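Local coordinates for nisin biosynthesis protein NisC (Lactococcus lactis subsp. lactis, PDB 2G0D) that catalyses, as the nisin cyclase, the zinc-dependent closure of the thioether rings of the lantibiotic nisin during its biosynthesis, at residues 31-35 / 80-84; 88-93 / 105-109; 140-144 / 162-166; 197-203 / 253-257. All coordinates share one frame; numbering follows the deposited sequence.

Interaction 1 of 4, residues 31-35 / 80-84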
loop_
_atom_site.group_PDB
_atom_site.type_symbol
_atom_site.label_atom_id
_atom_site.label_comp_id
_atom_site.label_asym_id
_atom_site.label_seq_id
_atom_site.Cartn_x
_atom_site.Cartn_y
_atom_site.Cartn_z
ATOM N N LEU A 31 3.250 17.228 -3.319
ATOM C CA LEU A 31 4.115 16.322 -4.070
ATOM C C LEU A 31 4.012 14.862 -3.623
ATOM O O LEU A 31 4.731 14.016 -4.126
ATOM C CB LEU A 31 5.567 16.794 -4.041
ATOM C CG LEU A 31 5.760 18.146 -4.717
ATOM C CD1 LEU A 31 6.194 19.151 -3.666
ATOM C CD2 LEU A 31 6.795 18.056 -5.791
ATOM N N THR A 32 3.110 14.585 -2.684
ATOM C CA THR A 32 2.975 13.250 -2.098
ATOM C C THR A 32 2.001 12.396 -2.898
ATOM O O THR A 32 1.032 12.898 -3.458
ATOM C CB THR A 32 2.460 13.317 -0.635
ATOM O OG1 THR A 32 1.098 13.781 -0.625
ATOM C CG2 THR A 32 3.341 14.249 0.223
ATOM N N LEU A 33 2.243 11.092 -2.932
ATOM C CA LEU A 33 1.233 10.155 -3.438
ATOM C C LEU A 33 -0.055 10.234 -2.599
ATOM O O LEU A 33 -1.166 10.204 -3.152
ATOM C CB LEU A 33 1.782 8.723 -3.473
ATOM C CG LEU A 33 0.812 7.574 -3.840
ATOM C CD1 LEU A 33 0.055 7.815 -5.184
ATOM C CD2 LEU A 33 1.568 6.233 -3.865
ATOM N N SER A 34 0.094 10.376 -1.281
ATOM C CA SER A 34 -1.047 10.337 -0.357
ATOM C C SER A 34 -2.139 11.295 -0.711
ATOM O O SER A 34 -3.313 10.893 -0.721
ATOM C CB SER A 34 -0.621 10.673 1.076
ATOM O OG SER A 34 0.107 9.604 1.593
ATOM N N THR A 35 -1.758 12.560 -0.940
ATOM C CA THR A 35 -2.723 13.663 -1.077
ATOM C C THR A 35 -2.464 14.586 -2.271
ATOM O O THR A 35 -3.275 15.459 -2.559
ATOM C CB THR A 35 -2.745 14.580 0.187
ATOM O OG1 THR A 35 -1.424 15.079 0.412
ATOM C CG2 THR A 35 -3.215 13.817 1.445
ATOM N N SER A 80 10.183 7.939 0.450
ATOM C CA SER A 80 9.070 7.066 0.806
ATOM C C SER A 80 8.012 6.899 -0.297
ATOM O O SER A 80 7.821 7.783 -1.124
ATOM C CB SER A 80 8.419 7.553 2.105
ATOM O OG SER A 80 7.483 8.580 1.857
ATOM N N LEU A 81 7.338 5.756 -0.297
ATOM C CA LEU A 81 6.263 5.495 -1.273
ATOM C C LEU A 81 5.165 6.580 -1.234
ATOM O O LEU A 81 4.803 7.124 -2.272
ATOM C CB LEU A 81 5.647 4.100 -1.072
ATOM C CG LEU A 81 4.493 3.648 -2.006
ATOM C CD1 LEU A 81 4.916 3.574 -3.485
ATOM C CD2 LEU A 81 3.920 2.286 -1.592
ATOM N N TYR A 82 4.635 6.880 -0.046
ATOM C CA TYR A 82 3.462 7.754 0.052
ATOM C C TYR A 82 3.755 9.234 0.224
ATOM O O TYR A 82 2.878 10.045 -0.028
ATOM C CB TYR A 82 2.451 7.248 1.096
ATOM C CG TYR A 82 1.534 6.179 0.521
ATOM C CD1 TYR A 82 1.944 4.862 0.440
ATOM C CD2 TYR A 82 0.258 6.509 0.033
ATOM C CE1 TYR A 82 1.119 3.880 -0.111
ATOM C CE2 TYR A 82 -0.571 5.542 -0.528
ATOM C CZ TYR A 82 -0.145 4.238 -0.580
ATOM O OH TYR A 82 -0.959 3.286 -1.123
ATOM N N SER A 83 4.963 9.588 0.662
ATOM C CA SER A 83 5.338 11.016 0.809
ATOM C C SER A 83 6.566 11.418 0.008
ATOM O O SER A 83 6.827 12.606 -0.130
ATOM C CB SER A 83 5.596 11.386 2.274
ATOM O OG SER A 83 4.465 11.108 3.045
ATOM N N GLY A 84 7.335 10.452 -0.485
ATOM C CA GLY A 84 8.638 10.783 -1.041
ATOM C C GLY A 84 8.868 10.411 -2.488
ATOM O O GLY A 84 7.925 10.312 -3.273
HETATM O O HOH W 1 4.953 10.399 -2.705
#
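Ser34 grips the carbonyl oxygen of Tyr82 twice. Ser34 N donates to Tyr82 O at 3.1 Å with an N-H...O angle of 159°, lying in the carbonyl plane on a lone pair. Ser34 OG donates to Tyr82 O at 3.2 Å but from well above that plane, 49° out of it. The hydroxyl gets there because chi1 of -72° lays Ser34 OG beside its own backbone N, which also brings it 3.4 Å from Tyr82 CB and close to the ring plane, at the edge. A water adds a second polar bridge: it accepts from Leu33 N at 2.8 Å and donates to Gly84 O, with a weak bond to Leu81 O. Within each loop an ST motif shapes the backbone, Thr32 OG1, also hydrogen-bonded to Gly29 O, receiving Thr35 N and Ser80 OG receiving Ser83 N.

Outside this polar strip, Leu33 swings its CD2 over the centre of the Tyr82 ring, 4.1 Å from the centroid and nearly along the ring normal, a CH-pi contact. Leu33 CD2 also meets Leu81 CD1 at 4.3 Å, while Thr32 CG2 rests against Ser83 CA. The far end of the tyrosine is fixed by a hydrogen bond from OH to Ala398 O, and Ser80 and Ser83 both bond to Glu138.

The contact joins the loops that precede helices 37-45 and 85-92, with the Tyr82 side chain about 9 Å from the zinc ion. With Tyr82 O accepting two hydrogen bonds from Ser34, a water between the backbones and a methyl on the ring face, main chain and aromatic side chain of Tyr82 are both held against the 31-35 loop.

Interaction 2 of 4, residues 88-93 / 105-109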
loop_
_atom_site.group_PDB
_atom_site.type_symbol
_atom_site.label_atom_id
_atom_site.label_comp_id
_atom_site.label_asym_id
_atom_site.label_seq_id
_atom_site.Cartn_x
_atom_site.Cartn_y
_atom_site.Cartn_z
ATOM N N ILE A 88 6.438 9.501 -6.236
ATOM C CA ILE A 88 6.560 10.332 -7.427
ATOM C C ILE A 88 7.015 9.497 -8.620
ATOM O O ILE A 88 6.432 9.595 -9.717
ATOM C CB ILE A 88 7.531 11.527 -7.208
ATOM C CG1 ILE A 88 7.054 12.404 -6.039
ATOM C CG2 ILE A 88 7.655 12.341 -8.494
ATOM C CD1 ILE A 88 8.076 13.458 -5.562
ATOM N N ALA A 89 8.042 8.665 -8.408
ATOM C CA ALA A 89 8.517 7.754 -9.457
ATOM C C ALA A 89 7.449 6.759 -9.899
ATOM O O ALA A 89 7.299 6.526 -11.101
ATOM C CB ALA A 89 9.794 7.034 -9.031
ATOM N N LEU A 90 6.729 6.151 -8.952
ATOM C CA LEU A 90 5.635 5.254 -9.321
ATOM C C LEU A 90 4.621 5.945 -10.228
ATOM O O LEU A 90 4.144 5.338 -11.220
ATOM C CB LEU A 90 4.898 4.697 -8.076
ATOM C CG LEU A 90 3.817 3.624 -8.348
ATOM C CD1 LEU A 90 4.462 2.340 -8.814
ATOM C CD2 LEU A 90 2.987 3.397 -7.118
ATOM N N SER A 91 4.291 7.209 -9.906
ATOM C CA SER A 91 3.245 7.928 -10.635
ATOM C C SER A 91 3.580 8.176 -12.129
ATOM O O SER A 91 2.662 8.361 -12.968
ATOM C CB SER A 91 2.860 9.218 -9.910
ATOM O OG SER A 91 3.839 10.251 -10.056
ATOM N N ILE A 92 4.881 8.141 -12.477
ATOM C CA ILE A 92 5.302 8.362 -13.874
ATOM C C ILE A 92 6.026 7.167 -14.509
ATOM O O ILE A 92 6.462 7.223 -15.658
ATOM C CB ILE A 92 6.181 9.645 -14.025
ATOM C CG1 ILE A 92 7.550 9.445 -13.346
ATOM C CG2 ILE A 92 5.463 10.885 -13.465
ATOM C CD1 ILE A 92 8.488 10.650 -13.471
ATOM N N LEU A 93 6.174 6.090 -13.760
ATOM C CA LEU A 93 6.965 4.930 -14.220
ATOM C C LEU A 93 6.563 4.425 -15.625
ATOM O O LEU A 93 7.438 4.133 -16.446
ATOM C CB LEU A 93 6.918 3.788 -13.183
ATOM C CG LEU A 93 7.746 2.548 -13.533
ATOM C CD1 LEU A 93 9.227 2.887 -13.714
ATOM C CD2 LEU A 93 7.580 1.490 -12.484
ATOM N N LEU A 105 14.213 11.881 -15.399
ATOM C CA LEU A 105 13.611 12.109 -14.090
ATOM C C LEU A 105 13.581 10.840 -13.233
ATOM O O LEU A 105 13.925 10.882 -12.057
ATOM C CB LEU A 105 12.202 12.701 -14.236
ATOM C CG LEU A 105 11.439 13.074 -12.953
ATOM C CD1 LEU A 105 12.289 14.000 -12.015
ATOM C CD2 LEU A 105 10.098 13.719 -13.284
ATOM N N LEU A 106 13.170 9.716 -13.815
ATOM C CA LEU A 106 13.086 8.446 -13.069
ATOM C C LEU A 106 14.469 7.989 -12.547
ATOM O O LEU A 106 14.579 7.553 -11.406
ATOM C CB LEU A 106 12.422 7.351 -13.918
ATOM C CG LEU A 106 10.887 7.474 -14.066
ATOM C CD1 LEU A 106 10.334 6.691 -15.266
ATOM C CD2 LEU A 106 10.204 6.995 -12.775
ATOM N N ASP A 107 15.505 8.115 -13.382
ATOM C CA ASP A 107 16.888 7.795 -12.993
ATOM C C ASP A 107 17.376 8.605 -11.793
ATOM O O ASP A 107 17.975 8.049 -10.877
ATOM C CB ASP A 107 17.852 7.976 -14.182
ATOM C CG ASP A 107 17.692 6.894 -15.236
ATOM O OD1 ASP A 107 17.052 5.849 -14.948
ATOM O OD2 ASP A 107 18.195 7.085 -16.360
ATOM N N SER A 108 17.104 9.910 -11.808
ATOM C CA SER A 108 17.387 10.795 -10.674
ATOM C C SER A 108 16.673 10.341 -9.422
ATOM O O SER A 108 17.269 10.249 -8.345
ATOM C CB SER A 108 16.945 12.221 -10.976
ATOM O OG SER A 108 17.566 12.662 -12.152
ATOM N N LEU A 109 15.383 10.087 -9.566
ATOM C CA LEU A 109 14.578 9.606 -8.441
ATOM C C LEU A 109 15.150 8.317 -7.875
ATOM O O LEU A 109 15.307 8.198 -6.677
ATOM C CB LEU A 109 13.103 9.460 -8.840
ATOM C CG LEU A 109 12.377 10.780 -9.103
ATOM C CD1 LEU A 109 11.100 10.551 -9.871
ATOM C CD2 LEU A 109 12.120 11.545 -7.804
#
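Ala89 forms the shallow point of the 88-93 surface, and two leucines of the facing helix close on it: Ala89 CB lies 3.8 Å from Leu106 CD2 and equally near Leu109 CD1. Leu106 pushes deepest. Leu106 CD2 reaches the backbone, 3.4 Å from Ala89 O, in the hollow between Ala89 and Ile92, while CD1 turns the other way along the helix toward the CA of Leu93. Leu109 comes in beside it, and Leu109 CD1 also meets Ile88 CG2 at 4.1 Å, the two side chains crossing at about a right angle.

Ile92 is the answering bump. Its CG1 lies between the backbone N and the carbonyl carbon (chi1 69°), and the extended arm slides past Leu106 in the opposite direction until Ile92 CD1 presses to 3.5 Å from Leu105 CD2, a close fit for two methyls.

The short helical segments run nearly antiparallel, 152° between their directions, with axes 9.9 Å apart at closest approach. Tyr146 of helix 140-147 covers Ala89, Leu93 and Leu106, whereas Ile64 of helix 53-74 touches Ile92 and Leu105.

No hydrogen bond spans the two segments. Cohesion between helices 85-92 and 100-122 here is therefore that of largely buried, branched aliphatic surfaces, and rests on the fit of methyl groups into the relief around Ala89.

Interaction 3 of 4, residues 140-144 / 162-166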
loop_
_atom_site.group_PDB
_atom_site.type_symbol
_atom_site.label_atom_id
_atom_site.label_comp_id
_atom_site.label_asym_id
_atom_site.label_seq_id
_atom_site.Cartn_x
_atom_site.Cartn_y
_atom_site.Cartn_z
ATOM N N LEU A 140 10.515 1.139 4.384
ATOM C CA LEU A 140 11.273 0.416 3.373
ATOM C C LEU A 140 10.430 -0.577 2.583
ATOM O O LEU A 140 10.740 -0.848 1.417
ATOM C CB LEU A 140 12.462 -0.314 4.020
ATOM C CG LEU A 140 13.599 0.533 4.650
ATOM C CD1 LEU A 140 14.772 -0.327 5.113
ATOM C CD2 LEU A 140 14.113 1.581 3.686
ATOM N N SER A 141 9.395 -1.144 3.216
ATOM C CA SER A 141 8.493 -2.105 2.536
ATOM C C SER A 141 7.817 -1.453 1.312
ATOM O O SER A 141 7.848 -2.009 0.204
ATOM C CB SER A 141 7.409 -2.616 3.488
ATOM O OG SER A 141 7.950 -3.502 4.441
ATOM N N GLY A 142 7.231 -0.278 1.531
ATOM C CA GLY A 142 6.631 0.521 0.462
ATOM C C GLY A 142 7.634 0.909 -0.624
ATOM O O GLY A 142 7.338 0.818 -1.806
ATOM N N ILE A 143 8.826 1.325 -0.220
ATOM C CA ILE A 143 9.901 1.651 -1.179
ATOM C C ILE A 143 10.275 0.439 -2.029
ATOM O O ILE A 143 10.393 0.560 -3.247
ATOM C CB ILE A 143 11.143 2.247 -0.475
ATOM C CG1 ILE A 143 10.831 3.667 0.007
ATOM C CG2 ILE A 143 12.381 2.252 -1.407
ATOM C CD1 ILE A 143 11.960 4.338 0.869
ATOM N N LEU A 144 10.430 -0.722 -1.388
ATOM C CA LEU A 144 10.724 -1.986 -2.081
ATOM C C LEU A 144 9.623 -2.360 -3.090
ATOM O O LEU A 144 9.892 -2.891 -4.157
ATOM C CB LEU A 144 10.968 -3.090 -1.039
ATOM C CG LEU A 144 11.439 -4.491 -1.482
ATOM C CD1 LEU A 144 12.694 -4.423 -2.376
ATOM C CD2 LEU A 144 11.686 -5.351 -0.288
ATOM N N ILE A 162 17.676 -4.220 1.524
ATOM C CA ILE A 162 16.340 -3.982 2.133
ATOM C C ILE A 162 15.694 -5.297 2.628
ATOM O O ILE A 162 15.205 -5.391 3.768
ATOM C CB ILE A 162 15.362 -3.328 1.118
ATOM C CG1 ILE A 162 15.771 -1.886 0.805
ATOM C CG2 ILE A 162 13.933 -3.370 1.613
ATOM C CD1 ILE A 162 15.116 -1.319 -0.449
ATOM N N ILE A 163 15.693 -6.308 1.765
ATOM C CA ILE A 163 15.134 -7.628 2.104
ATOM C C ILE A 163 15.789 -8.207 3.367
ATOM O O ILE A 163 15.080 -8.655 4.285
ATOM C CB ILE A 163 15.234 -8.603 0.908
ATOM C CG1 ILE A 163 14.117 -8.316 -0.109
ATOM C CG2 ILE A 163 15.159 -10.110 1.355
ATOM C CD1 ILE A 163 14.483 -8.754 -1.519
ATOM N N ASN A 164 17.123 -8.169 3.427
ATOM C CA ASN A 164 17.849 -8.673 4.607
ATOM C C ASN A 164 17.534 -7.857 5.853
ATOM O O ASN A 164 17.335 -8.417 6.933
ATOM C CB ASN A 164 19.366 -8.683 4.376
ATOM C CG ASN A 164 19.836 -9.852 3.531
ATOM O OD1 ASN A 164 19.062 -10.737 3.169
ATOM N ND2 ASN A 164 21.132 -9.853 3.205
ATOM N N PHE A 165 17.471 -6.532 5.691
ATOM C CA PHE A 165 17.121 -5.636 6.781
ATOM C C PHE A 165 15.707 -5.873 7.335
ATOM O O PHE A 165 15.516 -5.944 8.559
ATOM C CB PHE A 165 17.299 -4.185 6.349
ATOM C CG PHE A 165 16.824 -3.186 7.363
ATOM C CD1 PHE A 165 17.697 -2.695 8.334
ATOM C CD2 PHE A 165 15.505 -2.735 7.349
ATOM C CE1 PHE A 165 17.254 -1.764 9.275
ATOM C CE2 PHE A 165 15.055 -1.811 8.288
ATOM C CZ PHE A 165 15.934 -1.323 9.244
ATOM N N LEU A 166 14.714 -5.985 6.449
ATOM C CA LEU A 166 13.368 -6.338 6.881
ATOM C C LEU A 166 13.288 -7.704 7.598
ATOM O O LEU A 166 12.745 -7.786 8.704
ATOM C CB LEU A 166 12.358 -6.260 5.711
ATOM C CG LEU A 166 12.158 -4.897 5.019
ATOM C CD1 LEU A 166 11.286 -4.992 3.706
ATOM C CD2 LEU A 166 11.616 -3.845 6.002
#
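Aliphatic packing carries most of this contact, and in it Leu144 packs on Ile162. Leu144 CD2 lies 3.5 Å from Ile162 CG2, the two side chains sliding past each other in opposite directions. Leu144 CD2 also touches Ile163 CG1, 3.8 Å away, where the two side chains cross at about a right angle. With CG anti to its backbone N (chi1 -174°), Leu144 spans the gap and brings CD2 to within 4.0 Å of Leu166 CD1. Nearer the start of helix 140-147, Leu140 CB faces both Ile162 CG2 and Leu166 CD2.

One aromatic contact joins in. Leu140 CD1 meets Phe165 CD2 at 3.4 Å, approaching the ring obliquely, with the side chains roughly perpendicular.

No hydrogen bond crosses between the segments; Ser141 OG packs on Leu166 CD1 at 3.7 Å and bonds to Tyr134 O, so the hydroxyl is satisfied within an otherwise apolar interface.

The segments of helices 140-147 and 156-168 lie near antiparallel at 150°, their axes 10.5 Å apart at closest approach. Helix 208-221 closes one flank through Ile214, which touches Ser141, Leu144 and Leu166; helix 100-122 packs on Leu140 and Phe165 through Ile121 and on Ile162 through Val117.

Interaction 4 of 4, residues 197-203 / 253-257; sequences LGCLNMG and KDGLV
Leu200 and Leu256 satisfy each other's main chains. Leu200 N donates to Leu256 O at 2.7 Å, and Leu256 N returns a bond of 2.9 Å to Leu200 O, making an antiparallel hydrogen-bonded pair. Beyond the neighbouring non-hydrogen-bonded pair, Asn201 with Gly255, the ladder continues where Met202 N reaches Asp254 O at 2.7 Å, bent to 148° at the hydrogen. Two of these acceptors also receive CA-H...O contacts: Cys199 CA approaches Leu256 O, and Gly255 CA approaches Leu200 O, each at 3.2 Å.

Side-chain polar groups find partners outside the ladder. Asn201 OD1 accepts Gly203 N at 2.9 Å, an Asx turn that bends the chain just past the strand, while its ND2 bonds to Tyr279 OH. Lys253 NZ is taken by Arg268 O and by a salt bridge to Glu260, whose other carboxylate oxygen receives Val257 N at the start of helix 258-263.

Packing fills in around the ladder. Met202, its chain folded back, crosses Leu256 at about a right angle, CG to CG 3.9 Å, and the methyl Val257 CG2 lies on a backbone carbonyl, 3.4 Å from Gly198 O.

This two-stranded ribbon thus joins the chain ahead of helix 208-221 to the chain leading into helix 258-263. Its main-chain bonds are a reciprocal pair and one further bond, all short, and the Asx turn and Glu260 take up further backbone N-H groups where the ribbon gives way to turn and helix.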
loop_
_atom_site.group_PDB
_atom_site.type_symbol
_atom_site.label_atom_id
_atom_site.label_comp_id
_atom_site.label_asym_id
_atom_site.label_seq_id
_atom_site.Cartn_x
_atom_site.Cartn_y
_atom_site.Cartn_z
ATOM N N LEU A 197 2.220 0.141 27.043
ATOM C CA LEU A 197 3.310 -0.826 27.137
ATOM C C LEU A 197 3.789 -1.237 25.743
ATOM O O LEU A 197 4.473 -2.253 25.574
ATOM C CB LEU A 197 2.879 -2.052 27.953
ATOM C CG LEU A 197 2.506 -1.850 29.437
ATOM C CD1 LEU A 197 2.057 -3.160 30.050
ATOM C CD2 LEU A 197 3.652 -1.262 30.251
ATOM N N GLY A 198 3.429 -0.435 24.743
ATOM C CA GLY A 198 3.815 -0.700 23.359
ATOM C C GLY A 198 2.980 -1.789 22.701
ATOM O O GLY A 198 2.008 -2.284 23.287
ATOM N N CYS A 199 3.347 -2.140 21.465
ATOM C CA CYS A 199 2.758 -3.266 20.751
ATOM C C CYS A 199 3.558 -3.662 19.509
ATOM O O CYS A 199 4.387 -2.894 19.002
ATOM C CB CYS A 199 1.298 -2.974 20.353
ATOM S SG CYS A 199 1.107 -1.841 18.960
ATOM N N LEU A 200 3.299 -4.882 19.048
ATOM C CA LEU A 200 3.595 -5.307 17.690
ATOM C C LEU A 200 2.423 -4.912 16.788
ATOM O O LEU A 200 1.302 -5.426 16.957
ATOM C CB LEU A 200 3.778 -6.826 17.648
ATOM C CG LEU A 200 4.143 -7.500 16.325
ATOM C CD1 LEU A 200 5.516 -7.000 15.814
ATOM C CD2 LEU A 200 4.133 -9.033 16.488
ATOM N N ASN A 201 2.679 -4.000 15.849
ATOM C CA ASN A 201 1.653 -3.543 14.893
ATOM C C ASN A 201 1.315 -4.651 13.888
ATOM O O ASN A 201 2.210 -5.303 13.336
ATOM C CB ASN A 201 2.093 -2.245 14.197
ATOM C CG ASN A 201 0.992 -1.629 13.353
ATOM O OD1 ASN A 201 0.506 -2.248 12.401
ATOM N ND2 ASN A 201 0.605 -0.402 13.682
ATOM N N MET A 202 0.014 -4.875 13.696
ATOM C CA MET A 202 -0.496 -6.043 12.965
ATOM C C MET A 202 -1.303 -5.663 11.721
ATOM O O MET A 202 -2.004 -6.488 11.125
ATOM C CB MET A 202 -1.317 -6.918 13.925
ATOM C CG MET A 202 -0.472 -7.624 15.046
ATOM S SD MET A 202 0.488 -9.003 14.378
ATOM C CE MET A 202 2.017 -8.190 14.201
ATOM N N GLY A 203 -1.187 -4.401 11.334
ATOM C CA GLY A 203 -1.843 -3.880 10.136
ATOM C C GLY A 203 -0.982 -4.094 8.910
ATOM O O GLY A 203 0.221 -4.317 9.016
ATOM N N LYS A 253 -6.651 -8.193 16.209
ATOM C CA LYS A 253 -6.440 -6.869 16.792
ATOM C C LYS A 253 -5.370 -6.125 15.994
ATOM O O LYS A 253 -4.528 -6.746 15.326
ATOM C CB LYS A 253 -5.987 -6.988 18.245
ATOM C CG LYS A 253 -6.953 -7.727 19.157
ATOM C CD LYS A 253 -6.263 -8.142 20.448
ATOM C CE LYS A 253 -5.840 -6.963 21.296
ATOM N NZ LYS A 253 -4.871 -7.418 22.336
ATOM N N ASP A 254 -5.403 -4.795 16.077
ATOM C CA ASP A 254 -4.456 -3.931 15.364
ATOM C C ASP A 254 -3.042 -4.108 15.898
ATOM O O ASP A 254 -2.070 -3.898 15.177
ATOM C CB ASP A 254 -4.834 -2.455 15.541
ATOM C CG ASP A 254 -5.998 -2.009 14.670
ATOM O OD1 ASP A 254 -6.632 -2.840 13.975
ATOM O OD2 ASP A 254 -6.284 -0.791 14.708
ATOM N N GLY A 255 -2.938 -4.458 17.176
ATOM C CA GLY A 255 -1.645 -4.555 17.853
ATOM C C GLY A 255 -1.649 -5.653 18.906
ATOM O O GLY A 255 -2.698 -5.941 19.498
ATOM N N LEU A 256 -0.476 -6.265 19.120
ATOM C CA LEU A 256 -0.274 -7.303 20.142
ATOM C C LEU A 256 0.769 -6.826 21.133
ATOM O O LEU A 256 1.832 -6.359 20.741
ATOM C CB LEU A 256 0.177 -8.638 19.531
ATOM C CG LEU A 256 -0.767 -9.324 18.543
ATOM C CD1 LEU A 256 -0.104 -10.542 17.953
ATOM C CD2 LEU A 256 -2.125 -9.689 19.139
ATOM N N VAL A 257 0.450 -6.942 22.416
ATOM C CA VAL A 257 1.276 -6.366 23.484
ATOM C C VAL A 257 2.225 -7.433 24.042
ATOM O O VAL A 257 1.935 -8.630 23.953
ATOM C CB VAL A 257 0.390 -5.723 24.573
ATOM C CG1 VAL A 257 1.197 -5.278 25.770
ATOM C CG2 VAL A 257 -0.407 -4.535 23.996
#

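Along the chain the four contacts close in series, with none nested or crossed. Interaction 1 shuts a largely helical loop of 44 residues and brings the approaches to helices 37-45 and 85-92 together. Interaction 2 follows at once, a short helical hairpin joining helix 85-92 to helix 100-122, and touches interaction 1 through Leu31 with Ile88 and Leu81 with Leu90. Interaction 3 pairs helices 140-147 and 156-168; Leu81 and Ser80 reach it at Gly142 and Ile143, so interaction 1 touches both helix pairs. Interaction 4 closes a loop of 49 residues, and its centre lies about 34 Å from that of interaction 2, across the alpha toroid.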